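Local coordinates for phage-related protein (Bacillus cereus, PDB 4JG2) that is of unknown function but probably binds single-stranded DNA, as a phage-related protein, at residues E120-G124 with H125-N129. Residues are numbered along the deposited sequence; the frame is centred on the assembly and turned at random. Where two conformers were deposited one is given.
Sequences EAYKG and HYFVN
His125 closes the turn that leads into strand 125-132 by giving two hydrogen bonds back to the residues just before it. His125 N donates to Tyr122 O at 3.1 Å, a rather bent bond. His125 ND1, on the imidazole, donates to Lys123 O at 2.8 Å and is much straighter, with 162° at the hydrogen. The second bond depends on the side chain folding back beside its own backbone N (chi1 -69°); Lys123 O then lies almost in the imidazole plane, although ND1 itself stands well above the plane of that carbonyl. The arrangement is consistent with a proton on ND1. Ala121 O lies over one face of the same ring, 3.5 Å from His125 ND1, without bonding to it.

The bond from His125 N closes a type II beta turn running from Tyr122 to His125, with Gly124 at its third position and a positive phi. Two residues earlier, Lys123 N donates to Glu120 O at 3.2 Å, and Gly124 N is taken by the carboxylate of Asp114. The turn leads into an inner strand of a four-stranded antiparallel sheet, where 125-132 lies between 63-71 and 111-112.

On the Tyr122 side of the turn, the phenol ring reaches forward to the strand and meets Phe127 edge-to-face. The Tyr122 edge, through CD2 and CE2, points at the Phe127 face; the ring centroids of Tyr122 and Phe127 are 5.0 Å apart and the planes stand at 78°. Beyond this T-shaped pair, the hydroxyl of the buried Tyr122 hydrogen-bonds Ser47 OG and, at 3.0 Å from Tyr122 OH, a water that donates to Asn129 OD1, an acceptor also bonded to Ser67 OG.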
loop_
_atom_site.group_PDB
_atom_site.type_symbol
_atom_site.label_atom_id
_atom_site.label_comp_id
_atom_site.label_asym_id
_atom_site.label_seq_id
_atom_site.Cartn_x
_atom_site.Cartn_y
_atom_site.Cartn_z
ATOM N N GLU A 120 -14.568 11.931 -0.641
ATOM C CA GLU A 120 -14.249 12.601 -1.887
ATOM C C GLU A 120 -12.836 12.291 -2.426
ATOM O O GLU A 120 -12.665 12.146 -3.610
ATOM C CB GLU A 120 -14.568 14.078 -1.821
ATOM C CG GLU A 120 -16.104 14.298 -1.670
ATOM C CD GLU A 120 -17.049 13.784 -2.791
ATOM O OE1 GLU A 120 -16.743 13.978 -3.942
ATOM O OE2 GLU A 120 -18.177 13.283 -2.459
ATOM N N ALA A 121 -11.840 12.084 -1.540
ATOM C CA ALA A 121 -10.479 11.791 -2.021
ATOM C C ALA A 121 -10.385 10.448 -2.720
ATOM O O ALA A 121 -9.445 10.174 -3.498
ATOM C CB ALA A 121 -9.443 11.788 -0.893
ATOM N N TYR A 122 -11.294 9.521 -2.381
ATOM C CA TYR A 122 -11.320 8.179 -2.908
ATOM C C TYR A 122 -12.085 8.082 -4.252
ATOM O O TYR A 122 -11.967 7.068 -4.930
ATOM C CB TYR A 122 -11.895 7.208 -1.880
ATOM C CG TYR A 122 -10.949 6.818 -0.756
ATOM C CD1 TYR A 122 -10.497 7.730 0.180
ATOM C CD2 TYR A 122 -10.520 5.500 -0.598
ATOM C CE1 TYR A 122 -9.616 7.369 1.177
ATOM C CE2 TYR A 122 -9.646 5.142 0.422
ATOM C CZ TYR A 122 -9.217 6.068 1.294
ATOM O OH TYR A 122 -8.350 5.692 2.319
ATOM N N LYS A 123 -12.920 9.073 -4.554
ATOM C CA LYS A 123 -13.663 9.037 -5.836
ATOM C C LYS A 123 -12.660 8.961 -6.991
ATOM O O LYS A 123 -11.627 9.656 -6.974
ATOM C CB LYS A 123 -14.600 10.219 -5.973
ATOM C CG LYS A 123 -15.671 10.293 -4.891
ATOM C CD LYS A 123 -16.539 9.015 -4.747
ATOM C CE LYS A 123 -17.660 9.113 -3.660
ATOM N NZ LYS A 123 -18.211 7.742 -3.376
ATOM N N GLY A 124 -12.972 8.136 -8.006
ATOM C CA GLY A 124 -12.098 8.005 -9.116
ATOM C C GLY A 124 -10.795 7.272 -8.851
ATOM O O GLY A 124 -9.908 7.316 -9.713
ATOM N N HIS A 125 -10.704 6.563 -7.743
ATOM C CA HIS A 125 -9.527 5.816 -7.366
ATOM C C HIS A 125 -9.843 4.421 -6.920
ATOM O O HIS A 125 -10.904 4.155 -6.345
ATOM C CB HIS A 125 -8.808 6.525 -6.179
ATOM C CG HIS A 125 -8.170 7.834 -6.545
ATOM N ND1 HIS A 125 -8.882 8.969 -6.786
ATOM C CD2 HIS A 125 -6.872 8.182 -6.732
ATOM C CE1 HIS A 125 -8.061 9.942 -7.114
ATOM N NE2 HIS A 125 -6.835 9.498 -7.076
ATOM N N TYR A 126 -8.894 3.538 -7.179
ATOM C CA TYR A 126 -8.775 2.290 -6.443
ATOM C C TYR A 126 -7.900 2.619 -5.205
ATOM O O TYR A 126 -7.206 3.650 -5.161
ATOM C CB TYR A 126 -8.096 1.200 -7.244
ATOM C CG TYR A 126 -8.945 0.685 -8.415
ATOM C CD1 TYR A 126 -10.008 -0.181 -8.173
ATOM C CD2 TYR A 126 -8.659 1.008 -9.717
ATOM C CE1 TYR A 126 -10.779 -0.705 -9.175
ATOM C CE2 TYR A 126 -9.410 0.512 -10.765
ATOM C CZ TYR A 126 -10.483 -0.336 -10.484
ATOM O OH TYR A 126 -11.237 -0.850 -11.523
ATOM N N PHE A 127 -7.875 1.725 -4.231
ATOM C CA PHE A 127 -7.001 1.885 -3.100
ATOM C C PHE A 127 -6.493 0.556 -2.638
ATOM O O PHE A 127 -7.163 -0.490 -2.749
ATOM C CB PHE A 127 -7.673 2.678 -1.923
ATOM C CG PHE A 127 -8.829 2.034 -1.237
ATOM C CD1 PHE A 127 -8.693 1.354 -0.021
ATOM C CD2 PHE A 127 -10.097 2.128 -1.788
ATOM C CE1 PHE A 127 -9.789 0.874 0.625
ATOM C CE2 PHE A 127 -11.194 1.617 -1.100
ATOM C CZ PHE A 127 -11.047 0.968 0.111
ATOM N N VAL A 128 -5.311 0.586 -2.013
ATOM C CA VAL A 128 -4.731 -0.600 -1.392
ATOM C C VAL A 128 -4.302 -0.145 0.022
ATOM O O VAL A 128 -3.844 0.987 0.200
ATOM C CB VAL A 128 -3.541 -1.170 -2.196
ATOM C CG1 VAL A 128 -3.872 -1.241 -3.685
ATOM C CG2 VAL A 128 -2.291 -0.370 -2.030
ATOM N N ASN A 129 -4.572 -1.008 0.996
ATOM C CA ASN A 129 -4.155 -0.830 2.367
ATOM C C ASN A 129 -2.822 -1.585 2.532
ATOM O O ASN A 129 -2.845 -2.822 2.613
ATOM C CB ASN A 129 -5.203 -1.278 3.331
ATOM C CG ASN A 129 -6.461 -0.432 3.265
ATOM O OD1 ASN A 129 -6.437 0.751 2.938
ATOM N ND2 ASN A 129 -7.557 -1.069 3.533
HETATM O O HOH W 1 -8.458 2.987 3.723
#